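Local coordinates for glycerate dehydrogenase/glyoxylate reductase (Thermus thermophilus, PDB 2CUK), which probably reduces glyoxylate and hydroxypyruvate with NAD(P)H, as a member of the D-isomer specific 2-hydroxyacid dehydrogenase family, at residues E100-A103 against D104-A108; L210-R213 against E214-F217; D253-D256 against P257-L260. All coordinates share one frame; numbering follows the deposited sequence.

Contact 1 of 3, residues E100-A103 against D104-A108; sequences EATA and DLTLA
Successive turns of the first half of helix 99-114, largely buried against the Rossmann-type NAD-binding domain, meet here in a local i to i+4 contact where Thr-106 reaches back to Thr-102 and Asp-104 folds back on Glu-100. The alpha-helical backbone ladder gives the evidence: Asp-104 N donates to Glu-100 O at 2.8 Å, Leu-105 N to Ala-101 O at 3.2 Å, and Leu-107 N to Ala-103 O at 3.1 Å. The helix packs on helix 154-165, through Ala-103 on Ala-158 and Leu-107 on Val-159, and also borders the second subunit.

Near its start the polar side chains are held from outside. Asp-104 OD1 and OD2 lie 3.2 and 3.3 Å from Glu-100 O, acceptors facing an acceptor, with no bond between them. What holds the carboxylate instead is a salt bridge from OD1 to Arg-162 and a hydrogen bond from OD2 to Gln-143 of the second subunit. Glu-100 shares Arg-162, which would probably ease the repulsion between the two acids.

Thr-106 OG1 is hydrogen-bonded to Thr-228 OG1. It stands anti to its own carbonyl carbon and beside its backbone N (chi1 -60°), the position from which a helical hydroxyl can reach the preceding turn. Thr-102 O thus accepts twice, from Thr-106 N at 3.0 Å and from Thr-106 OG1 at 2.7 Å, the donors arriving from opposite faces of the carbonyl plane.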
ATOM      1  N   GLU A 100      -3.703 -10.010 -11.062  1.00 18.46           N
ATOM      2  CA  GLU A 100      -4.222  -8.955 -10.198  1.00 18.42           C
ATOM      3  C   GLU A 100      -3.518  -8.868  -8.852  1.00 16.10           C
ATOM      4  O   GLU A 100      -3.243  -7.773  -8.355  1.00 15.31           O
ATOM      5  CB  GLU A 100      -5.718  -9.161  -9.968  1.00 19.37           C
ATOM      6  CG  GLU A 100      -6.549  -9.079 -11.236  1.00 24.35           C
ATOM      7  CD  GLU A 100      -6.418  -7.734 -11.912  1.00 27.66           C
ATOM      8  OE1 GLU A 100      -6.639  -6.708 -11.234  1.00 31.20           O
ATOM      9  OE2 GLU A 100      -6.098  -7.699 -13.119  1.00 32.03           O
ATOM     10  N   ALA A 101      -3.242 -10.025  -8.261  1.00 15.32           N
ATOM     11  CA  ALA A 101      -2.578 -10.086  -6.961  1.00 16.82           C
ATOM     12  C   ALA A 101      -1.169  -9.497  -7.032  1.00 17.18           C
ATOM     13  O   ALA A 101      -0.753  -8.737  -6.155  1.00 16.12           O
ATOM     14  CB  ALA A 101      -2.517 -11.540  -6.479  1.00 17.48           C
ATOM     15  N   THR A 102      -0.438  -9.858  -8.079  1.00 15.57           N
ATOM     16  CA  THR A 102       0.923  -9.365  -8.263  1.00 16.31           C
ATOM     17  C   THR A 102       0.903  -7.867  -8.530  1.00 17.92           C
ATOM     18  O   THR A 102       1.777  -7.130  -8.064  1.00 18.66           O
ATOM     19  CB  THR A 102       1.603 -10.075  -9.439  1.00 16.45           C
ATOM     20  OG1 THR A 102       1.505 -11.489  -9.245  1.00 15.49           O
ATOM     21  CG2 THR A 102       3.084  -9.671  -9.539  1.00 15.65           C
ATOM     22  N   ALA A 103      -0.097  -7.420  -9.287  1.00 17.34           N
ATOM     23  CA  ALA A 103      -0.237  -6.006  -9.609  1.00 17.11           C
ATOM     24  C   ALA A 103      -0.543  -5.244  -8.333  1.00 17.43           C
ATOM     25  O   ALA A 103      -0.054  -4.131  -8.129  1.00 15.99           O
ATOM     26  CB  ALA A 103      -1.366  -5.799 -10.626  1.00 18.95           C
ATOM     27  N   ASP A 104      -1.362  -5.849  -7.474  1.00 17.90           N
ATOM     28  CA  ASP A 104      -1.771  -5.186  -6.244  1.00 18.44           C
ATOM     29  C   ASP A 104      -0.564  -4.886  -5.356  1.00 14.91           C
ATOM     30  O   ASP A 104      -0.415  -3.808  -4.796  1.00 14.57           O
ATOM     31  CB  ASP A 104      -2.736  -6.108  -5.499  1.00 20.13           C
ATOM     32  CG  ASP A 104      -4.126  -5.990  -6.109  1.00 26.17           C
ATOM     33  OD1 ASP A 104      -4.323  -5.085  -6.921  1.00 25.55           O
ATOM     34  OD2 ASP A 104      -4.987  -6.799  -5.773  1.00 29.48           O
ATOM     35  N   LEU A 105       0.298  -5.911  -5.209  1.00 15.26           N
ATOM     36  CA  LEU A 105       1.457  -5.750  -4.345  1.00 17.10           C
ATOM     37  C   LEU A 105       2.502  -4.826  -4.962  1.00 16.38           C
ATOM     38  O   LEU A 105       3.266  -4.156  -4.276  1.00 17.16           O
ATOM     39  CB  LEU A 105       2.067  -7.125  -4.085  1.00 16.38           C
ATOM     40  CG  LEU A 105       3.257  -7.051  -3.125  1.00 20.69           C
ATOM     41  CD1 LEU A 105       2.883  -7.444  -1.691  1.00 20.71           C
ATOM     42  CD2 LEU A 105       4.407  -7.972  -3.536  1.00 18.34           C
ATOM     43  N   THR A 106       2.562  -4.839  -6.309  1.00 15.82           N
ATOM     44  CA  THR A 106       3.427  -3.872  -6.969  1.00 16.42           C
ATOM     45  C   THR A 106       3.044  -2.462  -6.534  1.00 15.38           C
ATOM     46  O   THR A 106       3.879  -1.660  -6.137  1.00 16.37           O
ATOM     47  CB  THR A 106       3.288  -4.016  -8.489  1.00 15.25           C
ATOM     48  OG1 THR A 106       3.677  -5.339  -8.873  1.00 18.03           O
ATOM     49  CG2 THR A 106       4.202  -3.006  -9.194  1.00 18.13           C
ATOM     50  N   LEU A 107       1.749  -2.180  -6.599  1.00 14.03           N
ATOM     51  CA  LEU A 107       1.244  -0.882  -6.176  1.00 14.03           C
ATOM     52  C   LEU A 107       1.478  -0.659  -4.685  1.00 13.86           C
ATOM     53  O   LEU A 107       1.813   0.443  -4.270  1.00 12.33           O
ATOM     54  CB  LEU A 107      -0.251  -0.759  -6.489  1.00 15.77           C
ATOM     55  CG  LEU A 107      -0.589  -0.042  -7.800  1.00 15.88           C
ATOM     56  CD1 LEU A 107      -0.176   1.414  -7.685  1.00 19.17           C
ATOM     57  CD2 LEU A 107       0.120  -0.709  -8.974  1.00 15.28           C
ATOM     58  N   ALA A 108       1.308  -1.706  -3.885  1.00 14.13           N
ATOM     59  CA  ALA A 108       1.507  -1.592  -2.444  1.00 12.98           C
ATOM     60  C   ALA A 108       2.947  -1.161  -2.144  1.00 13.63           C
ATOM     61  O   ALA A 108       3.187  -0.361  -1.241  1.00 12.88           O
ATOM     62  CB  ALA A 108       1.202  -2.923  -1.769  1.00 12.97           C
TER

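Contact 2 of 3, residues L210-R213 against E214-F217; sequences LLNR and ERLF
Asn-212 is the N-cap of the short helix 213-216, and Arg-215 on its first turn reaches back over Leu-210, so the contact is a helix N-terminus joined to the turn that leads into it. Leu-211 centres that inverse gamma turn, in which Asn-212 N makes a weak bond to Leu-210 O at 3.0 Å.

The tight side combines an apolar pair with backbone bonds. Leu-211 CD1 meets Leu-216 CD2 at 3.7 Å, the side chains crossing at about a right angle, and Leu-216 packs on Ala-238 and Leu-239 of helix 236-243. On the backbone, Leu-216 N donates to Asn-212 O at 2.9 Å. The capping bond, from Arg-215 N to Asn-212 OD1, is less certain because OD1 is crowded in the model. Arg-215, extended from CG to NE, sends NH1 to a lone pair of Leu-210 O at 2.8 Å, in the carbonyl plane, while Leu-210 CD1 lies over one guanidinium face. A serine in its place would probably leave Leu-210 O without this donor and uncover Leu-210 CD1.

The other side is looser. Glu-214 is exposed, and Phe-217, also exposed, brings its ring edge to Arg-213 O, with CD2 3.2 Å away. Arg-213 has its stronger partner in Glu-241. The cationic Arg-215 thus donates to a neutral carbonyl, whereas the charges of Arg-213 and Glu-214 are linked through a water that Arg-213 NH1 holds weakly.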
ATOM      1  N   LEU A 210      19.505  -6.613 -16.171  1.00 24.07           N
ATOM      2  CA  LEU A 210      19.189  -5.517 -17.075  1.00 22.83           C
ATOM      3  C   LEU A 210      19.435  -4.214 -16.326  1.00 22.94           C
ATOM      4  O   LEU A 210      20.014  -3.270 -16.864  1.00 24.18           O
ATOM      5  CB  LEU A 210      17.719  -5.597 -17.492  1.00 22.19           C
ATOM      6  CG  LEU A 210      17.243  -4.580 -18.528  1.00 24.22           C
ATOM      7  CD1 LEU A 210      17.904  -4.880 -19.866  1.00 25.55           C
ATOM      8  CD2 LEU A 210      15.727  -4.641 -18.659  1.00 23.53           C
ATOM      9  N   LEU A 211      18.977  -4.167 -15.079  1.00 21.89           N
ATOM     10  CA  LEU A 211      19.161  -2.984 -14.250  1.00 21.46           C
ATOM     11  C   LEU A 211      20.509  -3.082 -13.556  1.00 21.07           C
ATOM     12  O   LEU A 211      20.596  -3.385 -12.361  1.00 19.43           O
ATOM     13  CB  LEU A 211      18.036  -2.864 -13.217  1.00 20.79           C
ATOM     14  CG  LEU A 211      16.825  -2.025 -13.635  1.00 21.24           C
ATOM     15  CD1 LEU A 211      17.204  -0.549 -13.661  1.00 22.60           C
ATOM     16  CD2 LEU A 211      16.322  -2.485 -15.002  1.00 21.92           C
ATOM     17  N   ASN A 212      21.559  -2.847 -14.336  1.00 20.44           N
ATOM     18  CA  ASN A 212      22.921  -2.892 -13.834  1.00 21.32           C
ATOM     19  C   ASN A 212      23.307  -1.523 -13.287  1.00 19.97           C
ATOM     20  O   ASN A 212      22.481  -0.608 -13.235  1.00 17.78           O
ATOM     21  CB  ASN A 212      23.885  -3.304 -14.953  1.00 22.40           C
ATOM     22  CG  ASN A 212      23.687  -2.492 -16.223  1.00 24.52           C
ATOM     23  OD1 ASN A 212      23.476  -1.278 -16.171  1.00 22.48           O
ATOM     24  ND2 ASN A 212      23.768  -3.158 -17.371  1.00 25.09           N
ATOM     25  N   ARG A 213      24.567  -1.384 -12.888  1.00 19.66           N
ATOM     26  CA  ARG A 213      25.063  -0.135 -12.330  1.00 18.74           C
ATOM     27  C   ARG A 213      24.839   1.066 -13.245  1.00 19.00           C
ATOM     28  O   ARG A 213      24.422   2.129 -12.782  1.00 18.67           O
ATOM     29  CB  ARG A 213      26.556  -0.274 -11.990  1.00 19.54           C
ATOM     30  CG  ARG A 213      27.176   0.973 -11.376  1.00 20.69           C
ATOM     31  CD  ARG A 213      28.605   0.722 -10.875  1.00 21.82           C
ATOM     32  NE  ARG A 213      28.636  -0.168  -9.715  1.00 21.42           N
ATOM     33  CZ  ARG A 213      28.775  -1.489  -9.776  1.00 23.56           C
ATOM     34  NH1 ARG A 213      28.909  -2.097 -10.948  1.00 24.47           N
ATOM     35  NH2 ARG A 213      28.763  -2.207  -8.660  1.00 24.01           N
ATOM     36  N   GLU A 214      25.103   0.905 -14.539  1.00 18.90           N
ATOM     37  CA  GLU A 214      24.928   2.006 -15.487  1.00 21.86           C
ATOM     38  C   GLU A 214      23.476   2.432 -15.660  1.00 20.41           C
ATOM     39  O   GLU A 214      23.180   3.623 -15.729  1.00 22.63           O
ATOM     40  CB  GLU A 214      25.515   1.648 -16.856  1.00 23.99           C
ATOM     41  CG  GLU A 214      25.764   0.171 -17.048  1.00 31.27           C
ATOM     42  CD  GLU A 214      26.937  -0.335 -16.222  1.00 31.92           C
ATOM     43  OE1 GLU A 214      27.020  -1.562 -16.004  1.00 34.36           O
ATOM     44  OE2 GLU A 214      27.777   0.494 -15.802  1.00 32.22           O
ATOM     45  N   ARG A 215      22.568   1.466 -15.729  1.00 18.93           N
ATOM     46  CA  ARG A 215      21.164   1.799 -15.901  1.00 17.34           C
ATOM     47  C   ARG A 215      20.533   2.379 -14.636  1.00 17.55           C
ATOM     48  O   ARG A 215      19.681   3.264 -14.718  1.00 18.65           O
ATOM     49  CB  ARG A 215      20.383   0.574 -16.383  1.00 18.13           C
ATOM     50  CG  ARG A 215      20.797   0.123 -17.778  1.00 20.79           C
ATOM     51  CD  ARG A 215      19.700  -0.639 -18.486  1.00 22.75           C
ATOM     52  NE  ARG A 215      20.071  -0.942 -19.867  1.00 25.78           N
ATOM     53  CZ  ARG A 215      20.810  -1.981 -20.241  1.00 24.05           C
ATOM     54  NH1 ARG A 215      21.266  -2.843 -19.342  1.00 24.83           N
ATOM     55  NH2 ARG A 215      21.107  -2.149 -21.522  1.00 26.55           N
ATOM     56  N   LEU A 216      20.962   1.897 -13.469  1.00 17.14           N
ATOM     57  CA  LEU A 216      20.430   2.394 -12.205  1.00 16.71           C
ATOM     58  C   LEU A 216      20.789   3.863 -12.019  1.00 19.01           C
ATOM     59  O   LEU A 216      19.954   4.669 -11.606  1.00 16.77           O
ATOM     60  CB  LEU A 216      20.968   1.567 -11.030  1.00 17.18           C
ATOM     61  CG  LEU A 216      20.391   0.152 -10.885  1.00 17.31           C
ATOM     62  CD1 LEU A 216      21.194  -0.633  -9.865  1.00 17.65           C
ATOM     63  CD2 LEU A 216      18.923   0.233 -10.467  1.00 15.87           C
ATOM     64  N   PHE A 217      22.034   4.214 -12.328  1.00 18.02           N
ATOM     65  CA  PHE A 217      22.470   5.597 -12.200  1.00 18.11           C
ATOM     66  C   PHE A 217      22.026   6.442 -13.390  1.00 18.03           C
ATOM     67  O   PHE A 217      22.221   7.654 -13.405  1.00 18.93           O
ATOM     68  CB  PHE A 217      23.987   5.654 -12.015  1.00 17.23           C
ATOM     69  CG  PHE A 217      24.429   5.318 -10.619  1.00 16.81           C
ATOM     70  CD1 PHE A 217      24.278   6.242  -9.591  1.00 17.52           C
ATOM     71  CD2 PHE A 217      24.971   4.071 -10.325  1.00 19.23           C
ATOM     72  CE1 PHE A 217      24.661   5.932  -8.282  1.00 16.57           C
ATOM     73  CE2 PHE A 217      25.358   3.745  -9.019  1.00 19.04           C
ATOM     74  CZ  PHE A 217      25.203   4.681  -7.995  1.00 17.28           C
TER
HETATM   75  O   HOH W   1      29.862  -1.000 -13.931  1.00 46.56           O

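Contact 3 of 3, residues D253-D256 against P257-L260; sequences DVTD and PEPL
Thr-255 and Glu-258 tie together a loop that leaves strand 249-252 of the Rossmann-type sheet and doubles back through two cis prolines. Three kinds of evidence define it: peptide geometry, hydrogen bonds and packing.

The peptide geometry makes the bend. Both Pro-257 and Pro-259 follow cis bonds, and at the first the CA atoms of Asp-256 and Pro-257 stand 2.9 Å apart, the short spacing of a cis peptide. Asp-256 O, the carbonyl oxygen of this cis peptide, accepts from Thr-236 OG1.

Two hydrogen bonds then bridge the bend. Thr-255 N donates to Glu-258 OE1 at 3.0 Å in a nearly straight bond, using the anti lone pair, the one turned away from OE2. The glutamate arrives there because its CG is anti to the backbone N (chi1 -172°) and the chain stays extended beyond CG. The second bond runs from Thr-255 OG1 to Pro-257 O at 2.8 Å; the hydroxyl sits between the backbone N and the carbonyl carbon of its own residue (chi1 65°) and approaches tilted 31° from the acceptor's carbonyl plane. One threonine therefore grips the returning chain with its amide and its hydroxyl.

Van der Waals contacts add to this. Glu-258 OE1 also lies 3.4 Å from Val-254 CA, and Leu-260 CB rests 3.5 Å from Thr-255 OG1, the leucine side chain crossing the threonine at about a right angle. Trp-129 of the second subunit packs on Thr-255, Glu-258, Pro-259 and Leu-260.

With OE1 fixed by a backbone amide, the rotation of the Glu-258 carboxylate is restrained, and OE2 lies near His-277, as in relatives where the equivalent glutamate and histidine are catalytic; probably so here.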
ATOM      1  N   ASP A 253      10.095  -7.294  -4.224  1.00 17.91           N
ATOM      2  CA  ASP A 253       9.403  -8.479  -3.739  1.00 16.54           C
ATOM      3  C   ASP A 253      10.247  -9.688  -4.145  1.00 18.03           C
ATOM      4  O   ASP A 253      10.007 -10.810  -3.702  1.00 17.19           O
ATOM      5  CB  ASP A 253       8.012  -8.599  -4.348  1.00 17.06           C
ATOM      6  CG  ASP A 253       7.242  -9.778  -3.785  1.00 17.85           C
ATOM      7  OD1 ASP A 253       7.113  -9.837  -2.545  1.00 17.02           O
ATOM      8  OD2 ASP A 253       6.775 -10.639  -4.569  1.00 17.38           O
ATOM      9  N   VAL A 254      11.234  -9.441  -5.001  1.00 17.17           N
ATOM     10  CA  VAL A 254      12.136 -10.486  -5.475  1.00 17.84           C
ATOM     11  C   VAL A 254      13.558  -9.948  -5.380  1.00 17.90           C
ATOM     12  O   VAL A 254      13.792  -8.760  -5.602  1.00 17.85           O
ATOM     13  CB  VAL A 254      11.826 -10.886  -6.942  1.00 18.95           C
ATOM     14  CG1 VAL A 254      10.405 -11.422  -7.041  1.00 20.42           C
ATOM     15  CG2 VAL A 254      12.018  -9.690  -7.876  1.00 16.59           C
ATOM     16  N   THR A 255      14.504 -10.817  -5.043  1.00 18.45           N
ATOM     17  CA  THR A 255      15.891 -10.396  -4.899  1.00 21.05           C
ATOM     18  C   THR A 255      16.895 -11.388  -5.485  1.00 23.73           C
ATOM     19  O   THR A 255      16.528 -12.458  -5.974  1.00 23.90           O
ATOM     20  CB  THR A 255      16.247 -10.186  -3.407  1.00 21.12           C
ATOM     21  OG1 THR A 255      16.170 -11.440  -2.717  1.00 18.68           O
ATOM     22  CG2 THR A 255      15.274  -9.206  -2.756  1.00 18.42           C
ATOM     23  N   ASP A 256      18.167 -11.009  -5.424  1.00 25.42           N
ATOM     24  CA  ASP A 256      19.265 -11.834  -5.911  1.00 27.44           C
ATOM     25  C   ASP A 256      20.464 -11.573  -4.999  1.00 27.96           C
ATOM     26  O   ASP A 256      21.037 -10.479  -5.007  1.00 26.87           O
ATOM     27  CB  ASP A 256      19.619 -11.464  -7.356  1.00 30.23           C
ATOM     28  CG  ASP A 256      20.654 -12.403  -7.961  1.00 34.36           C
ATOM     29  OD1 ASP A 256      21.625 -12.748  -7.258  1.00 37.18           O
ATOM     30  OD2 ASP A 256      20.504 -12.788  -9.140  1.00 35.69           O
ATOM     31  N   PRO A 257      20.865 -12.575  -4.200  1.00 27.25           N
ATOM     32  CA  PRO A 257      20.259 -13.905  -4.122  1.00 26.97           C
ATOM     33  C   PRO A 257      18.910 -13.881  -3.411  1.00 27.63           C
ATOM     34  O   PRO A 257      18.528 -12.873  -2.811  1.00 24.91           O
ATOM     35  CB  PRO A 257      21.300 -14.701  -3.352  1.00 27.36           C
ATOM     36  CG  PRO A 257      21.788 -13.691  -2.367  1.00 27.52           C
ATOM     37  CD  PRO A 257      21.967 -12.449  -3.231  1.00 27.44           C
ATOM     38  N   GLU A 258      18.196 -14.997  -3.479  1.00 27.14           N
ATOM     39  CA  GLU A 258      16.890 -15.098  -2.848  1.00 28.07           C
ATOM     40  C   GLU A 258      16.734 -16.456  -2.168  1.00 28.54           C
ATOM     41  O   GLU A 258      16.969 -17.499  -2.782  1.00 27.70           O
ATOM     42  CB  GLU A 258      15.798 -14.912  -3.901  1.00 29.70           C
ATOM     43  CG  GLU A 258      14.391 -14.816  -3.346  1.00 31.94           C
ATOM     44  CD  GLU A 258      13.354 -14.639  -4.437  1.00 32.30           C
ATOM     45  OE1 GLU A 258      13.394 -13.606  -5.136  1.00 32.90           O
ATOM     46  OE2 GLU A 258      12.500 -15.537  -4.601  1.00 35.80           O
ATOM     47  N   PRO A 259      16.352 -16.460  -0.881  1.00 27.69           N
ATOM     48  CA  PRO A 259      16.067 -15.283  -0.049  1.00 27.33           C
ATOM     49  C   PRO A 259      17.291 -14.379   0.135  1.00 27.35           C
ATOM     50  O   PRO A 259      18.431 -14.812  -0.056  1.00 26.15           O
ATOM     51  CB  PRO A 259      15.621 -15.896   1.277  1.00 27.91           C
ATOM     52  CG  PRO A 259      15.039 -17.222   0.867  1.00 28.99           C
ATOM     53  CD  PRO A 259      16.035 -17.701  -0.154  1.00 28.00           C
ATOM     54  N   LEU A 260      17.049 -13.123   0.499  1.00 26.39           N
ATOM     55  CA  LEU A 260      18.129 -12.168   0.732  1.00 27.66           C
ATOM     56  C   LEU A 260      18.503 -12.265   2.210  1.00 28.51           C
ATOM     57  O   LEU A 260      17.694 -11.935   3.078  1.00 26.91           O
ATOM     58  CB  LEU A 260      17.663 -10.744   0.415  1.00 26.83           C
ATOM     59  CG  LEU A 260      18.751  -9.670   0.362  1.00 27.27           C
ATOM     60  CD1 LEU A 260      19.571  -9.826  -0.917  1.00 27.39           C
ATOM     61  CD2 LEU A 260      18.114  -8.300   0.406  1.00 28.85           C
TER

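In the fold
Contacts 1 and 3 touch directly: Leu-105 CD2 of contact 1 lies 3.4 Å from Asp-253 CG of contact 3, although their centres are 18 Å apart. Helix 99-114 thereby meets the loop just after strand 249-252, where Thr-228 also joins them, bonding Thr-106 and packing against Asp-253. Both contacts meet the second subunit, whereas no other chain of the assembly reaches contact 2. Contact 2 stands apart on the same Rossmann-type domain. The nearest atoms of contacts 2 and 3 are about 9 Å apart. Those of contacts 1 and 2 are about 13 Å apart. Of the three, contact 3 is probably nearest to catalysis, through Glu-258 and His-277; contact 2 packs on helices 187-193 and 236-243.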